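Local atomic coordinates of putative oxidoreductase (PDB entry 3C24), a protein that is a putative oxidoreductase, probably using a nicotinamide cofactor bound to its Rossmann-type domain, with a substrate that is not established. Residues A[185-198]-A[270-283]. Residues are numbered along the deposited sequence; the frame is centred on the assembly and turned at random.
Sequences EQLAILEPGLSEMV and ALNPAKVKQAAELI
Glu185 lays its carboxylate against the ring of Pro273, with OE2 3.7 Å from Pro273 CB. CG lies anti to the backbone N (chi1 -177°) and the chain stays extended, carrying the acid to the first turn of helix 273-283. OE2 is hydrogen-bonded to Tyr106, whose side chain touches Pro273 and Ala188. With an alanine here, the Tyr106 hydroxyl would probably lose its carboxylate partner and one side of the Pro273 ring would be uncovered. One turn on, the Val276 methyl CG1 lies 3.3 Å from Ala188 O and also touches Ala188 CB. Ile189 packs its CG2 on Leu271 CD2. Pro192, after a cis peptide, has no N-H for the turn before, so the helix kinks; turns at 189-198 are of the wider pi type. Here the helices interlock as knobs into holes. Pro192 sits among Val276, Ala279, Ala280 and Ile283; Val276 sits among Ala188, Ile189, Pro192 and Gly193. The axes cross at 79° and come within 9.0 Å. The contact packs the last helix of the chain across the start of helix 184-217, in the region related to the C-terminal domain of 6-phosphogluconate dehydrogenases. A CB on Gly193 would be tight against Leu271 CD2 and collide with Ile189 O. Leu271 CD2 lies 3.5 Å from Gly193 C and equally close to Leu194 N. The leucine side chains cross at a slant, Leu194 CD1 against CD2. The carboxylate of Glu196 borders Ile283 CD1, which also packs on Pro192 CB at 3.6 Å. Selenomethionine Met197 packs CB beside Ala270 CB and covers Ala270 O, a buried carbonyl oxygen without a hydrogen-bond partner. Val198 CG2 touches Ala270 CB and Leu271 CD2; the side chain also packs on Met206 of the second subunit.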
ATOM      1  N   GLU A 185      -8.853   4.944 -24.570  1.00 16.68           N
ATOM      2  CA  GLU A 185      -9.033   3.578 -24.055  1.00 18.29           C
ATOM      3  C   GLU A 185      -7.993   3.172 -23.003  1.00 17.36           C
ATOM      4  O   GLU A 185      -8.302   2.531 -21.987  1.00 18.12           O
ATOM      5  CB  GLU A 185      -9.065   2.575 -25.198  1.00 20.17           C
ATOM      6  CG  GLU A 185      -9.322   1.163 -24.695  1.00 21.58           C
ATOM      7  CD  GLU A 185      -9.618   0.190 -25.825  1.00 26.23           C
ATOM      8  OE1 GLU A 185      -8.651  -0.342 -26.423  1.00 24.76           O
ATOM      9  OE2 GLU A 185     -10.828  -0.023 -26.097  1.00 21.30           O
ATOM     10  N   GLN A 186      -6.750   3.574 -23.254  1.00 17.59           N
ATOM     11  CA  GLN A 186      -5.684   3.329 -22.303  1.00 17.30           C
ATOM     12  C   GLN A 186      -5.979   4.026 -20.973  1.00 15.26           C
ATOM     13  O   GLN A 186      -5.800   3.435 -19.886  1.00 16.18           O
ATOM     14  CB  GLN A 186      -4.335   3.760 -22.863  1.00 15.16           C
ATOM     15  CG  GLN A 186      -3.781   2.805 -23.932  1.00 17.78           C
ATOM     16  CD  GLN A 186      -2.538   3.328 -24.581  1.00 19.31           C
ATOM     17  OE1 GLN A 186      -2.364   4.538 -24.691  1.00 18.93           O
ATOM     18  NE2 GLN A 186      -1.664   2.419 -25.045  1.00 18.24           N
ATOM     19  N   LEU A 187      -6.495   5.268 -21.023  1.00 17.99           N
ATOM     20  CA  LEU A 187      -6.792   5.986 -19.783  1.00 17.22           C
ATOM     21  C   LEU A 187      -7.895   5.265 -19.023  1.00 17.88           C
ATOM     22  O   LEU A 187      -7.831   5.126 -17.802  1.00 19.26           O
ATOM     23  CB  LEU A 187      -7.229   7.412 -20.051  1.00 18.04           C
ATOM     24  CG  LEU A 187      -6.759   8.433 -19.012  1.00 25.42           C
ATOM     25  CD1 LEU A 187      -7.081   9.821 -19.538  1.00 25.75           C
ATOM     26  CD2 LEU A 187      -7.311   8.256 -17.624  1.00 24.98           C
ATOM     27  N   ALA A 188      -8.878   4.734 -19.768  1.00 16.79           N
ATOM     28  CA  ALA A 188     -10.006   3.981 -19.178  1.00 16.74           C
ATOM     29  C   ALA A 188      -9.508   2.693 -18.506  1.00 15.78           C
ATOM     30  O   ALA A 188      -9.960   2.320 -17.436  1.00 16.46           O
ATOM     31  CB  ALA A 188     -11.084   3.662 -20.213  1.00 15.49           C
ATOM     32  N   ILE A 189      -8.531   2.053 -19.131  1.00 17.71           N
ATOM     33  CA  ILE A 189      -7.891   0.839 -18.549  1.00 17.44           C
ATOM     34  C   ILE A 189      -7.238   1.154 -17.220  1.00 16.89           C
ATOM     35  O   ILE A 189      -7.238   0.349 -16.278  1.00 16.21           O
ATOM     36  CB  ILE A 189      -6.895   0.175 -19.561  1.00 16.93           C
ATOM     37  CG1 ILE A 189      -7.675  -0.390 -20.765  1.00 18.57           C
ATOM     38  CG2 ILE A 189      -6.037  -0.932 -18.873  1.00 14.21           C
ATOM     39  CD1 ILE A 189      -6.799  -0.843 -21.962  1.00 16.76           C
ATOM     40  N   LEU A 190      -6.665   2.350 -17.152  1.00 16.97           N
ATOM     41  CA  LEU A 190      -6.021   2.810 -15.909  1.00 17.82           C
ATOM     42  C   LEU A 190      -7.102   3.122 -14.869  1.00 18.54           C
ATOM     43  O   LEU A 190      -6.995   2.730 -13.706  1.00 17.21           O
ATOM     44  CB  LEU A 190      -5.104   3.988 -16.157  1.00 18.76           C
ATOM     45  CG  LEU A 190      -3.829   3.734 -16.959  1.00 14.11           C
ATOM     46  CD1 LEU A 190      -3.054   5.051 -17.178  1.00 16.76           C
ATOM     47  CD2 LEU A 190      -2.924   2.712 -16.272  1.00 14.89           C
ATOM     48  N   GLU A 191      -8.132   3.842 -15.293  1.00 15.98           N
ATOM     49  CA  GLU A 191      -9.274   4.173 -14.439  1.00 18.15           C
ATOM     50  C   GLU A 191     -10.517   4.244 -15.328  1.00 19.92           C
ATOM     51  O   GLU A 191     -10.577   5.084 -16.176  1.00 18.93           O
ATOM     52  CB  GLU A 191      -9.035   5.466 -13.675  1.00 22.27           C
ATOM     53  CG  GLU A 191      -8.874   6.674 -14.515  1.00 25.88           C
ATOM     54  CD  GLU A 191     -10.174   7.460 -14.727  1.00 33.88           C
ATOM     55  OE1 GLU A 191     -11.215   7.182 -14.093  1.00 30.12           O
ATOM     56  OE2 GLU A 191     -10.110   8.373 -15.541  1.00 24.26           O
ATOM     57  N   PRO A 192     -11.522   3.412 -15.061  1.00 17.88           N
ATOM     58  CA  PRO A 192     -11.664   2.613 -13.830  1.00 19.47           C
ATOM     59  C   PRO A 192     -10.974   1.245 -13.694  1.00 17.32           C
ATOM     60  O   PRO A 192     -11.044   0.632 -12.638  1.00 17.01           O
ATOM     61  CB  PRO A 192     -13.185   2.420 -13.763  1.00 21.02           C
ATOM     62  CG  PRO A 192     -13.579   2.341 -15.252  1.00 20.58           C
ATOM     63  CD  PRO A 192     -12.738   3.361 -15.903  1.00 19.87           C
ATOM     64  N   GLY A 193     -10.255   0.799 -14.706  1.00 15.64           N
ATOM     65  CA  GLY A 193      -9.659  -0.525 -14.676  1.00 16.57           C
ATOM     66  C   GLY A 193      -8.690  -0.832 -13.567  1.00 17.31           C
ATOM     67  O   GLY A 193      -8.992  -1.531 -12.592  1.00 20.13           O
ATOM     68  N   LEU A 194      -7.535  -0.219 -13.665  1.00 17.48           N
ATOM     69  CA  LEU A 194      -6.495  -0.509 -12.696  1.00 19.31           C
ATOM     70  C   LEU A 194      -6.881   0.022 -11.316  1.00 19.68           C
ATOM     71  O   LEU A 194      -6.761  -0.664 -10.306  1.00 24.14           O
ATOM     72  CB  LEU A 194      -5.153   0.035 -13.214  1.00 19.77           C
ATOM     73  CG  LEU A 194      -3.850  -0.439 -12.637  1.00 20.89           C
ATOM     74  CD1 LEU A 194      -3.660  -1.950 -12.923  1.00 19.62           C
ATOM     75  CD2 LEU A 194      -2.738   0.488 -13.235  1.00 19.45           C
ATOM     76  N   SER A 195      -7.465   1.220 -11.275  1.00 20.95           N
ATOM     77  CA  SER A 195      -7.744   1.883 -10.008  1.00 23.45           C
ATOM     78  C   SER A 195      -8.927   1.279  -9.259  1.00 22.49           C
ATOM     79  O   SER A 195      -8.880   1.049  -8.022  1.00 20.63           O
ATOM     80  CB  SER A 195      -8.010   3.398 -10.224  1.00 22.18           C
ATOM     81  OG  SER A 195      -9.174   3.657 -10.941  1.00 25.06           O
ATOM     82  N   GLU A 196      -9.977   0.995  -9.995  1.00 19.55           N
ATOM     83  CA  GLU A 196     -11.214   0.550  -9.357  1.00 20.78           C
ATOM     84  C   GLU A 196     -11.607  -0.877  -9.499  1.00 21.19           C
ATOM     85  O   GLU A 196     -12.339  -1.405  -8.658  1.00 18.22           O
ATOM     86  CB  GLU A 196     -12.347   1.425  -9.810  1.00 25.19           C
ATOM     87  CG  GLU A 196     -11.984   2.881  -9.557  1.00 35.66           C
ATOM     88  CD  GLU A 196     -12.998   3.815 -10.135  1.00 45.87           C
ATOM     89  OE1 GLU A 196     -12.714   4.397 -11.204  1.00 40.68           O
ATOM     90  OE2 GLU A 196     -14.085   3.930  -9.544  1.00 54.85           O
HETATM   91  N   MSE A 197     -11.104  -1.524 -10.549  1.00 21.10           N
HETATM   92  CA  MSE A 197     -11.411  -2.934 -10.820  0.50 19.39           C
HETATM   93  C   MSE A 197     -10.364  -3.858 -10.244  1.00 19.65           C
HETATM   94  O   MSE A 197     -10.632  -5.015  -9.968  1.00 20.67           O
HETATM   95  CB  MSE A 197     -11.536  -3.206 -12.324  0.50 20.39           C
HETATM   96  CG  MSE A 197     -12.722  -2.562 -12.995  0.50 20.54           C
HETATM   97 SE   MSE A 197     -14.469  -3.289 -12.471  0.50 21.38          SE
HETATM   98  CE  MSE A 197     -14.210  -5.114 -13.028  0.66 32.53           C
ATOM     99  N   VAL A 198      -9.172  -3.330 -10.054  1.00 17.50           N
ATOM    100  CA  VAL A 198      -8.053  -4.138  -9.528  1.00 20.94           C
ATOM    101  C   VAL A 198      -7.647  -3.686  -8.164  1.00 23.11           C
ATOM    102  O   VAL A 198      -7.768  -4.430  -7.199  1.00 20.39           O
ATOM    103  CB  VAL A 198      -6.810  -4.151 -10.448  1.00 19.29           C
ATOM    104  CG1 VAL A 198      -5.704  -5.002  -9.830  1.00 19.38           C
ATOM    105  CG2 VAL A 198      -7.177  -4.675 -11.840  1.00 20.43           C
ATOM    106  N   ALA A 270     -10.304  -7.966 -15.543  1.00 18.34           N
ATOM    107  CA  ALA A 270     -10.613  -6.636 -14.969  1.00 18.33           C
ATOM    108  C   ALA A 270     -10.102  -5.485 -15.797  1.00 19.98           C
ATOM    109  O   ALA A 270     -10.555  -4.341 -15.607  1.00 21.15           O
ATOM    110  CB  ALA A 270     -10.042  -6.488 -13.523  1.00 18.96           C
ATOM    111  N   LEU A 271      -9.124  -5.767 -16.638  1.00 19.96           N
ATOM    112  CA  LEU A 271      -8.479  -4.752 -17.490  1.00 17.55           C
ATOM    113  C   LEU A 271      -8.883  -4.923 -18.928  1.00 20.15           C
ATOM    114  O   LEU A 271      -8.460  -4.164 -19.784  1.00 19.92           O
ATOM    115  CB  LEU A 271      -6.948  -4.788 -17.334  1.00 17.77           C
ATOM    116  CG  LEU A 271      -6.389  -4.566 -15.922  1.00 19.04           C
ATOM    117  CD1 LEU A 271      -4.909  -4.807 -15.922  1.00 24.63           C
ATOM    118  CD2 LEU A 271      -6.764  -3.152 -15.378  1.00 18.93           C
ATOM    119  N   ASN A 272      -9.708  -5.930 -19.171  1.00 16.95           N
ATOM    120  CA  ASN A 272     -10.257  -6.171 -20.524  1.00 16.23           C
ATOM    121  C   ASN A 272     -11.165  -5.009 -20.933  1.00 16.86           C
ATOM    122  O   ASN A 272     -12.028  -4.589 -20.189  1.00 17.26           O
ATOM    123  CB  ASN A 272     -11.026  -7.462 -20.573  1.00 18.17           C
ATOM    124  CG  ASN A 272     -11.402  -7.820 -21.942  1.00 24.23           C
ATOM    125  OD1 ASN A 272     -12.128  -7.088 -22.606  1.00 30.72           O
ATOM    126  ND2 ASN A 272     -10.906  -8.969 -22.404  1.00 36.49           N
ATOM    127  N   PRO A 273     -10.916  -4.401 -22.095  1.00 19.44           N
ATOM    128  CA  PRO A 273     -11.727  -3.247 -22.499  1.00 19.91           C
ATOM    129  C   PRO A 273     -13.219  -3.481 -22.431  1.00 21.02           C
ATOM    130  O   PRO A 273     -13.983  -2.566 -22.137  1.00 19.57           O
ATOM    131  CB  PRO A 273     -11.287  -3.043 -23.937  1.00 22.16           C
ATOM    132  CG  PRO A 273      -9.851  -3.436 -23.931  1.00 17.95           C
ATOM    133  CD  PRO A 273      -9.750  -4.578 -22.973  1.00 20.10           C
ATOM    134  N   ALA A 274     -13.648  -4.703 -22.672  1.00 20.78           N
ATOM    135  CA  ALA A 274     -15.071  -4.991 -22.636  1.00 22.56           C
ATOM    136  C   ALA A 274     -15.636  -4.866 -21.216  1.00 22.96           C
ATOM    137  O   ALA A 274     -16.730  -4.331 -21.002  1.00 23.53           O
ATOM    138  CB  ALA A 274     -15.360  -6.384 -23.250  1.00 22.67           C
ATOM    139  N   LYS A 275     -14.870  -5.317 -20.236  1.00 20.45           N
ATOM    140  CA  LYS A 275     -15.293  -5.239 -18.848  1.00 20.32           C
ATOM    141  C   LYS A 275     -15.134  -3.808 -18.332  1.00 18.03           C
ATOM    142  O   LYS A 275     -15.916  -3.305 -17.541  1.00 19.51           O
ATOM    143  CB  LYS A 275     -14.487  -6.177 -17.936  1.00 23.70           C
ATOM    144  CG  LYS A 275     -14.821  -7.660 -18.091  1.00 33.10           C
ATOM    145  CD  LYS A 275     -16.261  -7.977 -17.713  1.00 35.78           C
ATOM    146  N   VAL A 276     -14.071  -3.162 -18.793  1.00 18.74           N
ATOM    147  CA  VAL A 276     -13.795  -1.773 -18.404  1.00 20.12           C
ATOM    148  C   VAL A 276     -14.940  -0.891 -18.896  1.00 18.84           C
ATOM    149  O   VAL A 276     -15.391   0.033 -18.178  1.00 17.92           O
ATOM    150  CB  VAL A 276     -12.418  -1.296 -18.923  1.00 17.94           C
ATOM    151  CG1 VAL A 276     -12.151   0.227 -18.676  1.00 16.48           C
ATOM    152  CG2 VAL A 276     -11.274  -2.133 -18.276  1.00 17.23           C
ATOM    153  N   LYS A 277     -15.403  -1.151 -20.115  1.00 18.38           N
ATOM    154  CA  LYS A 277     -16.538  -0.378 -20.652  1.00 20.40           C
ATOM    155  C   LYS A 277     -17.807  -0.597 -19.812  1.00 22.53           C
ATOM    156  O   LYS A 277     -18.584   0.321 -19.582  1.00 20.88           O
ATOM    157  CB  LYS A 277     -16.826  -0.705 -22.111  1.00 21.23           C
ATOM    158  CG  LYS A 277     -17.829   0.277 -22.690  1.00 22.63           C
ATOM    159  CD  LYS A 277     -18.009   0.168 -24.155  1.00 27.60           C
ATOM    160  CE  LYS A 277     -19.041   1.238 -24.596  1.00 30.21           C
ATOM    161  NZ  LYS A 277     -19.810   0.804 -25.772  1.00 38.60           N
ATOM    162  N   GLN A 278     -18.008  -1.814 -19.336  1.00 22.78           N
ATOM    163  CA  GLN A 278     -19.153  -2.078 -18.453  1.00 22.97           C
ATOM    164  C   GLN A 278     -19.051  -1.291 -17.154  1.00 21.37           C
ATOM    165  O   GLN A 278     -20.053  -0.768 -16.677  1.00 24.26           O
ATOM    166  CB  GLN A 278     -19.292  -3.574 -18.142  1.00 24.43           C
ATOM    167  CG  GLN A 278     -19.690  -4.339 -19.349  1.00 21.19           C
ATOM    168  CD  GLN A 278     -19.609  -5.850 -19.137  1.00 34.64           C
ATOM    169  OE1 GLN A 278     -19.366  -6.304 -18.048  1.00 34.80           O
ATOM    170  NE2 GLN A 278     -19.808  -6.615 -20.194  1.00 44.50           N
ATOM    171  N   ALA A 279     -17.843  -1.209 -16.602  1.00 20.54           N
ATOM    172  CA  ALA A 279     -17.598  -0.454 -15.360  1.00 20.09           C
ATOM    173  C   ALA A 279     -17.865   1.035 -15.613  1.00 22.36           C
ATOM    174  O   ALA A 279     -18.502   1.737 -14.809  1.00 22.14           O
ATOM    175  CB  ALA A 279     -16.204  -0.664 -14.863  1.00 20.72           C
ATOM    176  N   ALA A 280     -17.408   1.508 -16.766  1.00 21.46           N
ATOM    177  CA  ALA A 280     -17.574   2.919 -17.146  1.00 20.99           C
ATOM    178  C   ALA A 280     -19.072   3.273 -17.252  1.00 21.60           C
ATOM    179  O   ALA A 280     -19.534   4.303 -16.776  1.00 22.78           O
ATOM    180  CB  ALA A 280     -16.813   3.222 -18.463  1.00 19.30           C
ATOM    181  N   GLU A 281     -19.830   2.368 -17.833  1.00 19.80           N
ATOM    182  CA  GLU A 281     -21.253   2.565 -17.982  1.00 23.56           C
ATOM    183  C   GLU A 281     -21.927   2.612 -16.610  1.00 28.14           C
ATOM    184  O   GLU A 281     -22.825   3.416 -16.334  1.00 30.19           O
ATOM    185  CB  GLU A 281     -21.822   1.451 -18.864  1.00 20.10           C
ATOM    186  CG  GLU A 281     -21.407   1.588 -20.298  1.00 24.79           C
ATOM    187  CD  GLU A 281     -21.634   0.338 -21.090  1.00 33.07           C
ATOM    188  OE1 GLU A 281     -21.960  -0.695 -20.465  1.00 43.18           O
ATOM    189  OE2 GLU A 281     -21.469   0.371 -22.326  1.00 36.38           O
ATOM    190  N   LEU A 282     -21.437   1.781 -15.723  1.00 28.85           N
ATOM    191  CA  LEU A 282     -21.997   1.708 -14.404  1.00 28.84           C
ATOM    192  C   LEU A 282     -21.796   3.045 -13.700  1.00 31.08           C
ATOM    193  O   LEU A 282     -22.724   3.637 -13.099  1.00 30.52           O
ATOM    194  CB  LEU A 282     -21.314   0.562 -13.650  1.00 32.31           C
ATOM    195  CG  LEU A 282     -21.857  -0.043 -12.383  1.00 37.37           C
ATOM    196  CD1 LEU A 282     -23.309  -0.434 -12.571  1.00 31.79           C
ATOM    197  CD2 LEU A 282     -20.987  -1.263 -12.062  1.00 38.77           C
ATOM    198  N   ILE A 283     -20.586   3.563 -13.851  1.00 22.94           N
ATOM    199  CA  ILE A 283     -20.164   4.795 -13.195  1.00 26.83           C
ATOM    200  C   ILE A 283     -20.862   6.028 -13.748  1.00 26.66           C
ATOM    201  O   ILE A 283     -21.215   6.952 -13.000  1.00 28.73           O
ATOM    202  CB  ILE A 283     -18.640   4.977 -13.327  1.00 22.29           C
ATOM    203  CG1 ILE A 283     -17.939   3.913 -12.477  1.00 25.97           C
ATOM    204  CG2 ILE A 283     -18.188   6.380 -12.853  1.00 25.42           C
ATOM    205  CD1 ILE A 283     -16.417   3.691 -12.777  1.00 22.06           C
TER